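Local coordinates for protein endoglycosidase (Bacteroides thetaiotaomicron, PDB 6Q64) that probably hydrolyses glycosidic bonds within complex N-glycans, as a family 18 endoglycosidase of a gut bacterium, at residues 58-61 against 62-65; 118-122 against 123-127. The protein carries 1 engineered substitution. All coordinates share one frame; numbering follows the deposited sequence.

Contact 1: residues 58-61 against 62-65; sequences YFAQ and IREY
Tyr65 N bonds Gln61 O at 2.9 Å with an N-H...O angle of 168°, one of the i to i+4 bonds that run through the last turns of helix 53-65, the helix preceding the first strand of the TIM-barrel sheet. Arg63 N to Phe59 O, also 2.9 Å, and Glu64 N to Ala60 O, 3.0 Å, belong to the same i to i+4 series; the Arg63 amide approaches from above the plane of the Phe59 carbonyl. At the head of the run, Ile62 N reaches Tyr58 O by a weak bond of 3.3 Å. The Arg63 chain bends at chi3 (-93°), folding the guanidinium back along the helix so that one face lies over Phe59 O and the backbone of Ala60, with NH1 3.7 Å from Ala60 CA. From this position NE donates to Val124 O while NH2 forms a salt bridge with Glu48. With an alanine in place of Arg63, Glu48 would probably lose this salt-bridge mate and the Val124 carbonyl this N-H donor. On another side of the helix, Tyr58 holds CG opposite the backbone N (chi1 164°), which turns one face of its ring to Ile62, and its hydroxyl bonds Asp96. Ile62 offers its longer branch to that ring: CG1 sits over one face in a CH-pi contact, 4.0 Å from the Tyr58 ring centroid.

Contact 2: residues 118-122 against 123-127; sequences LKFFQ and EVKGG
Phe120 O is gripped by two amides at the end of helix 112-123: Val124 N, 2.9 Å away and in the carbonyl plane, and Lys125 N, a weak bond at 3.4 Å. The next carbonyl, Phe121 O, takes Gly127 N at 2.8 Å, a bond made as the loop folds back against the last helical turn before strand 128-135 begins, the second half of a beta-alpha-beta crossover of the barrel. Both phenylalanines set CG opposite the backbone N (chi1 -175° for Phe120, -171° for Phe121), which carries their rings forward to the loop. The Phe120 ring receives Val124 CB nearly over its centre, 4.0 Å from the centroid, and its CZ meets Val124 CG1 at 3.5 Å. Gly127 CA stands over one face of the Phe121 ring, 3.8 Å from its centroid, where a CB would run into the ring. Beside it, Gln122 CA directs its hydrogen at Gly127 O over 3.4 Å, while the Gln122 amide goes on to bond Asn181 O. The Phe120 and Phe121 carbonyls near the helix end are thus bonded by amides of the following loop, and C-H groups of Val124 and Gly127 pack over aromatic faces at the same turn.

Overall arrangement
Contact 1 is a surface turn of helix 53-65, whereas contact 2 is partly buried and joins helix 112-123 to the strand that follows it; their centres lie about 11 Å apart. Helix 53-65 packs here against the turn that ends helix 112-123: Phe59 packs on Val124 and Lys125, and Arg63 CG comes within 3.8 Å of Gly126 CA. Asp96 ties the pair further, bonding Tyr58 of contact 1 and pairing with the Lys125 ammonium of contact 2. Regular helical bonding and a long folded-back charged chain mark 58-65, while 118-127 adds to its helical bonds a weak Lys125 bond, the Gly127 bond and packing on phenylalanine faces, in keeping with its deeper place.

Contact 1: residues 58-61 against 62-65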
ATOM      1  N   TYR A  58      -6.149 -24.401  -6.363  1.00 81.62           N
ATOM      2  CA  TYR A  58      -6.078 -23.703  -5.057  1.00 74.85           C
ATOM      3  C   TYR A  58      -5.855 -22.223  -5.332  1.00 76.12           C
ATOM      4  O   TYR A  58      -6.542 -21.432  -4.731  1.00 81.01           O
ATOM      5  CB  TYR A  58      -4.939 -24.193  -4.160  1.00 71.30           C
ATOM      6  CG  TYR A  58      -4.626 -23.260  -3.010  1.00 66.61           C
ATOM      7  CD1 TYR A  58      -5.561 -23.022  -2.020  1.00 62.98           C
ATOM      8  CD2 TYR A  58      -3.426 -22.553  -2.936  1.00 66.12           C
ATOM      9  CE1 TYR A  58      -5.298 -22.149  -0.970  1.00 63.72           C
ATOM     10  CE2 TYR A  58      -3.143 -21.673  -1.891  1.00 62.36           C
ATOM     11  CZ  TYR A  58      -4.085 -21.472  -0.894  1.00 62.22           C
ATOM     12  OH  TYR A  58      -3.853 -20.637   0.167  1.00 58.52           O
ATOM     13  N   PHE A  59      -4.875 -21.856  -6.156  1.00 78.34           N
ATOM     14  CA  PHE A  59      -4.487 -20.429  -6.319  1.00 77.34           C
ATOM     15  C   PHE A  59      -5.511 -19.734  -7.221  1.00 80.71           C
ATOM     16  O   PHE A  59      -5.518 -18.510  -7.240  1.00 80.55           O
ATOM     17  CB  PHE A  59      -3.070 -20.269  -6.877  1.00 76.89           C
ATOM     18  CG  PHE A  59      -1.948 -20.531  -5.907  1.00 76.40           C
ATOM     19  CD1 PHE A  59      -1.774 -19.739  -4.789  1.00 75.79           C
ATOM     20  CD2 PHE A  59      -1.032 -21.541  -6.132  1.00 78.00           C
ATOM     21  CE1 PHE A  59      -0.733 -19.966  -3.908  1.00 73.81           C
ATOM     22  CE2 PHE A  59       0.015 -21.757  -5.250  1.00 78.10           C
ATOM     23  CZ  PHE A  59       0.162 -20.976  -4.134  1.00 72.89           C
ATOM     24  N   ALA A  60      -6.326 -20.495  -7.961  1.00 83.68           N
ATOM     25  CA  ALA A  60      -7.436 -19.969  -8.791  1.00 81.74           C
ATOM     26  C   ALA A  60      -8.507 -19.385  -7.860  1.00 79.60           C
ATOM     27  O   ALA A  60      -8.994 -18.275  -8.152  1.00 86.14           O
ATOM     28  CB  ALA A  60      -7.999 -21.045  -9.683  1.00 80.06           C
ATOM     29  N   GLN A  61      -8.830 -20.076  -6.768  1.00 74.79           N
ATOM     30  CA  GLN A  61      -9.773 -19.569  -5.749  1.00 78.39           C
ATOM     31  C   GLN A  61      -9.145 -18.364  -5.055  1.00 78.42           C
ATOM     32  O   GLN A  61      -9.897 -17.445  -4.689  1.00 83.19           O
ATOM     33  CB  GLN A  61     -10.089 -20.601  -4.685  1.00 80.71           C
ATOM     34  CG  GLN A  61     -10.282 -21.973  -5.276  1.00 92.01           C
ATOM     35  CD  GLN A  61     -11.733 -22.349  -5.338  1.00 99.51           C
ATOM     36  OE1 GLN A  61     -12.581 -21.511  -5.642  1.00 97.68           O
ATOM     37  NE2 GLN A  61     -12.004 -23.617  -5.037  1.00106.57           N
ATOM     38  N   ILE A  62      -7.832 -18.364  -4.852  1.00 75.75           N
ATOM     39  CA  ILE A  62      -7.177 -17.207  -4.183  1.00 77.34           C
ATOM     40  C   ILE A  62      -7.355 -16.008  -5.106  1.00 77.42           C
ATOM     41  O   ILE A  62      -7.759 -14.957  -4.617  1.00 74.94           O
ATOM     42  CB  ILE A  62      -5.704 -17.471  -3.829  1.00 79.59           C
ATOM     43  CG1 ILE A  62      -5.585 -18.615  -2.823  1.00 79.80           C
ATOM     44  CG2 ILE A  62      -5.036 -16.217  -3.283  1.00 78.63           C
ATOM     45  CD1 ILE A  62      -6.449 -18.429  -1.604  1.00 77.59           C
ATOM     46  N   ARG A  63      -7.085 -16.203  -6.393  1.00 77.41           N
ATOM     47  CA  ARG A  63      -7.201 -15.159  -7.436  1.00 74.74           C
ATOM     48  C   ARG A  63      -8.648 -14.638  -7.481  1.00 78.36           C
ATOM     49  O   ARG A  63      -8.790 -13.408  -7.653  1.00 74.57           O
ATOM     50  CB  ARG A  63      -6.705 -15.702  -8.777  1.00 73.10           C
ATOM     51  CG  ARG A  63      -5.285 -15.284  -9.132  1.00 74.64           C
ATOM     52  CD  ARG A  63      -4.906 -15.712 -10.553  1.00 84.32           C
ATOM     53  NE  ARG A  63      -4.251 -17.019 -10.535  1.00 91.52           N
ATOM     54  CZ  ARG A  63      -4.757 -18.156 -10.992  1.00 93.58           C
ATOM     55  NH1 ARG A  63      -5.923 -18.190 -11.607  1.00 95.28           N
ATOM     56  NH2 ARG A  63      -4.058 -19.268 -10.857  1.00107.30           N
ATOM     57  N   GLU A  64      -9.653 -15.518  -7.331  1.00 79.48           N
ATOM     58  CA  GLU A  64     -11.097 -15.153  -7.272  1.00 83.99           C
ATOM     59  C   GLU A  64     -11.343 -14.268  -6.045  1.00 80.22           C
ATOM     60  O   GLU A  64     -11.768 -13.120  -6.199  1.00 86.44           O
ATOM     61  CB  GLU A  64     -12.002 -16.391  -7.255  1.00 89.52           C
ATOM     62  CG  GLU A  64     -12.267 -16.988  -8.637  1.00104.14           C
ATOM     63  CD  GLU A  64     -13.136 -16.174  -9.608  1.00116.53           C
ATOM     64  OE1 GLU A  64     -12.664 -15.131 -10.157  1.00112.85           O
ATOM     65  OE2 GLU A  64     -14.294 -16.597  -9.842  1.00121.78           O
ATOM     66  N   TYR A  65     -11.074 -14.792  -4.866  1.00 78.12           N
ATOM     67  CA  TYR A  65     -11.155 -14.090  -3.559  1.00 78.20           C
ATOM     68  C   TYR A  65     -10.709 -12.621  -3.655  1.00 77.18           C
ATOM     69  O   TYR A  65     -11.314 -11.702  -3.081  1.00 77.75           O
ATOM     70  CB  TYR A  65     -10.230 -14.805  -2.572  1.00 75.05           C
ATOM     71  CG  TYR A  65     -10.212 -14.198  -1.203  1.00 72.22           C
ATOM     72  CD1 TYR A  65     -11.338 -14.285  -0.401  1.00 71.58           C
ATOM     73  CD2 TYR A  65      -9.092 -13.536  -0.723  1.00 76.12           C
ATOM     74  CE1 TYR A  65     -11.367 -13.722   0.861  1.00 72.40           C
ATOM     75  CE2 TYR A  65      -9.102 -12.959   0.539  1.00 79.44           C
ATOM     76  CZ  TYR A  65     -10.238 -13.077   1.337  1.00 79.22           C
ATOM     77  OH  TYR A  65     -10.279 -12.558   2.603  1.00 87.64           O
TER

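Contact 2: residues 118-122 against 123-127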
ATOM      1  N   LEU A 118       8.106 -11.572  -8.465  1.00 91.83           N
ATOM      2  CA  LEU A 118       7.013 -10.671  -8.883  1.00 87.47           C
ATOM      3  C   LEU A 118       6.121 -11.362  -9.922  1.00 87.77           C
ATOM      4  O   LEU A 118       4.891 -11.268  -9.776  1.00 88.89           O
ATOM      5  CB  LEU A 118       7.637  -9.392  -9.439  1.00 88.38           C
ATOM      6  CG  LEU A 118       6.631  -8.354  -9.930  1.00 86.37           C
ATOM      7  CD1 LEU A 118       5.799  -7.851  -8.765  1.00 84.63           C
ATOM      8  CD2 LEU A 118       7.323  -7.201 -10.638  1.00 85.53           C
ATOM      9  N   LYS A 119       6.686 -12.019 -10.939  1.00 90.47           N
ATOM     10  CA  LYS A 119       5.861 -12.605 -12.037  1.00 94.29           C
ATOM     11  C   LYS A 119       4.899 -13.626 -11.408  1.00 93.76           C
ATOM     12  O   LYS A 119       3.707 -13.656 -11.808  1.00 93.30           O
ATOM     13  CB  LYS A 119       6.727 -13.180 -13.167  1.00100.05           C
ATOM     14  CG  LYS A 119       5.965 -13.895 -14.289  1.00107.66           C
ATOM     15  CD  LYS A 119       6.590 -13.809 -15.677  1.00114.68           C
ATOM     16  CE  LYS A 119       6.507 -12.393 -16.242  1.00124.34           C
ATOM     17  NZ  LYS A 119       7.429 -12.174 -17.388  1.00129.06           N
ATOM     18  N   PHE A 120       5.380 -14.395 -10.424  1.00 91.36           N
ATOM     19  CA  PHE A 120       4.634 -15.504  -9.774  1.00 90.34           C
ATOM     20  C   PHE A 120       3.556 -14.882  -8.879  1.00 86.01           C
ATOM     21  O   PHE A 120       2.346 -15.192  -9.007  1.00 87.06           O
ATOM     22  CB  PHE A 120       5.589 -16.420  -8.996  1.00 90.43           C
ATOM     23  CG  PHE A 120       4.897 -17.616  -8.418  1.00 87.46           C
ATOM     24  CD1 PHE A 120       4.240 -17.533  -7.213  1.00 86.89           C
ATOM     25  CD2 PHE A 120       4.813 -18.794  -9.125  1.00 93.96           C
ATOM     26  CE1 PHE A 120       3.549 -18.622  -6.711  1.00 86.57           C
ATOM     27  CE2 PHE A 120       4.128 -19.887  -8.618  1.00 91.52           C
ATOM     28  CZ  PHE A 120       3.496 -19.796  -7.411  1.00 86.53           C
ATOM     29  N   PHE A 121       4.003 -13.988  -8.002  1.00 83.69           N
ATOM     30  CA  PHE A 121       3.149 -13.134  -7.138  1.00 80.49           C
ATOM     31  C   PHE A 121       1.986 -12.523  -7.928  1.00 76.91           C
ATOM     32  O   PHE A 121       0.876 -12.513  -7.416  1.00 76.99           O
ATOM     33  CB  PHE A 121       3.973 -12.010  -6.524  1.00 78.59           C
ATOM     34  CG  PHE A 121       3.234 -11.226  -5.474  1.00 79.40           C
ATOM     35  CD1 PHE A 121       2.736 -11.842  -4.350  1.00 79.16           C
ATOM     36  CD2 PHE A 121       3.042  -9.863  -5.594  1.00 80.78           C
ATOM     37  CE1 PHE A 121       2.097 -11.112  -3.361  1.00 76.35           C
ATOM     38  CE2 PHE A 121       2.396  -9.146  -4.609  1.00 76.19           C
ATOM     39  CZ  PHE A 121       1.933  -9.770  -3.489  1.00 72.91           C
ATOM     40  N   GLN A 122       2.240 -12.006  -9.126  1.00 76.57           N
ATOM     41  CA  GLN A 122       1.202 -11.343  -9.947  1.00 76.42           C
ATOM     42  C   GLN A 122       0.282 -12.373 -10.588  1.00 75.66           C
ATOM     43  O   GLN A 122      -0.890 -12.217 -10.407  1.00 84.47           O
ATOM     44  CB  GLN A 122       1.825 -10.454 -11.015  1.00 80.89           C
ATOM     45  CG  GLN A 122       2.491  -9.204 -10.467  1.00 79.40           C
ATOM     46  CD  GLN A 122       3.336  -8.572 -11.538  1.00 85.61           C
ATOM     47  OE1 GLN A 122       3.684  -9.197 -12.550  1.00 85.23           O
ATOM     48  NE2 GLN A 122       3.664  -7.310 -11.319  1.00 91.40           N
ATOM     49  N   GLU A 123       0.802 -13.354 -11.324  1.00 83.34           N
ATOM     50  CA  GLU A 123       0.038 -14.219 -12.273  1.00 85.75           C
ATOM     51  C   GLU A 123      -0.652 -15.413 -11.582  1.00 85.67           C
ATOM     52  O   GLU A 123      -1.685 -15.901 -12.092  1.00 84.10           O
ATOM     53  CB  GLU A 123       0.998 -14.783 -13.313  1.00 92.77           C
ATOM     54  CG  GLU A 123       1.361 -13.806 -14.421  1.00100.56           C
ATOM     55  CD  GLU A 123       1.940 -14.447 -15.681  1.00108.83           C
ATOM     56  OE1 GLU A 123       2.081 -13.732 -16.698  1.00113.65           O
ATOM     57  OE2 GLU A 123       2.248 -15.665 -15.651  1.00108.45           O
ATOM     58  N   VAL A 124      -0.073 -15.926 -10.498  1.00 83.61           N
ATOM     59  CA  VAL A 124      -0.536 -17.179  -9.839  1.00 81.39           C
ATOM     60  C   VAL A 124      -1.274 -16.777  -8.569  1.00 75.60           C
ATOM     61  O   VAL A 124      -2.433 -17.145  -8.430  1.00 76.61           O
ATOM     62  CB  VAL A 124       0.636 -18.141  -9.545  1.00 81.61           C
ATOM     63  CG1 VAL A 124       0.224 -19.267  -8.620  1.00 80.76           C
ATOM     64  CG2 VAL A 124       1.236 -18.704 -10.812  1.00 84.48           C
ATOM     65  N   LYS A 125      -0.591 -16.093  -7.663  1.00 73.86           N
ATOM     66  CA  LYS A 125      -1.241 -15.365  -6.555  1.00 80.33           C
ATOM     67  C   LYS A 125      -1.907 -14.169  -7.234  1.00 90.41           C
ATOM     68  O   LYS A 125      -1.457 -13.805  -8.339  1.00108.64           O
ATOM     69  CB  LYS A 125      -0.163 -14.994  -5.541  1.00 77.66           C
ATOM     70  CG  LYS A 125       0.551 -16.190  -4.941  1.00 79.40           C
ATOM     71  CD  LYS A 125       1.392 -15.849  -3.728  1.00 80.91           C
ATOM     72  CE  LYS A 125       1.070 -16.728  -2.540  1.00 78.26           C
ATOM     73  NZ  LYS A 125       1.526 -16.090  -1.286  1.00 78.06           N
ATOM     74  N   GLY A 126      -2.917 -13.537  -6.684  1.00 86.24           N
ATOM     75  CA  GLY A 126      -3.466 -12.407  -7.469  1.00 88.60           C
ATOM     76  C   GLY A 126      -2.796 -11.093  -7.122  1.00 81.44           C
ATOM     77  O   GLY A 126      -3.511 -10.064  -7.037  1.00 82.57           O
ATOM     78  N   GLY A 127      -1.502 -11.125  -6.816  1.00 77.33           N
ATOM     79  CA  GLY A 127      -0.880 -10.094  -5.959  1.00 76.09           C
ATOM     80  C   GLY A 127      -0.443  -8.887  -6.754  1.00 74.63           C
ATOM     81  O   GLY A 127      -0.283  -9.019  -8.003  1.00 75.44           O
TER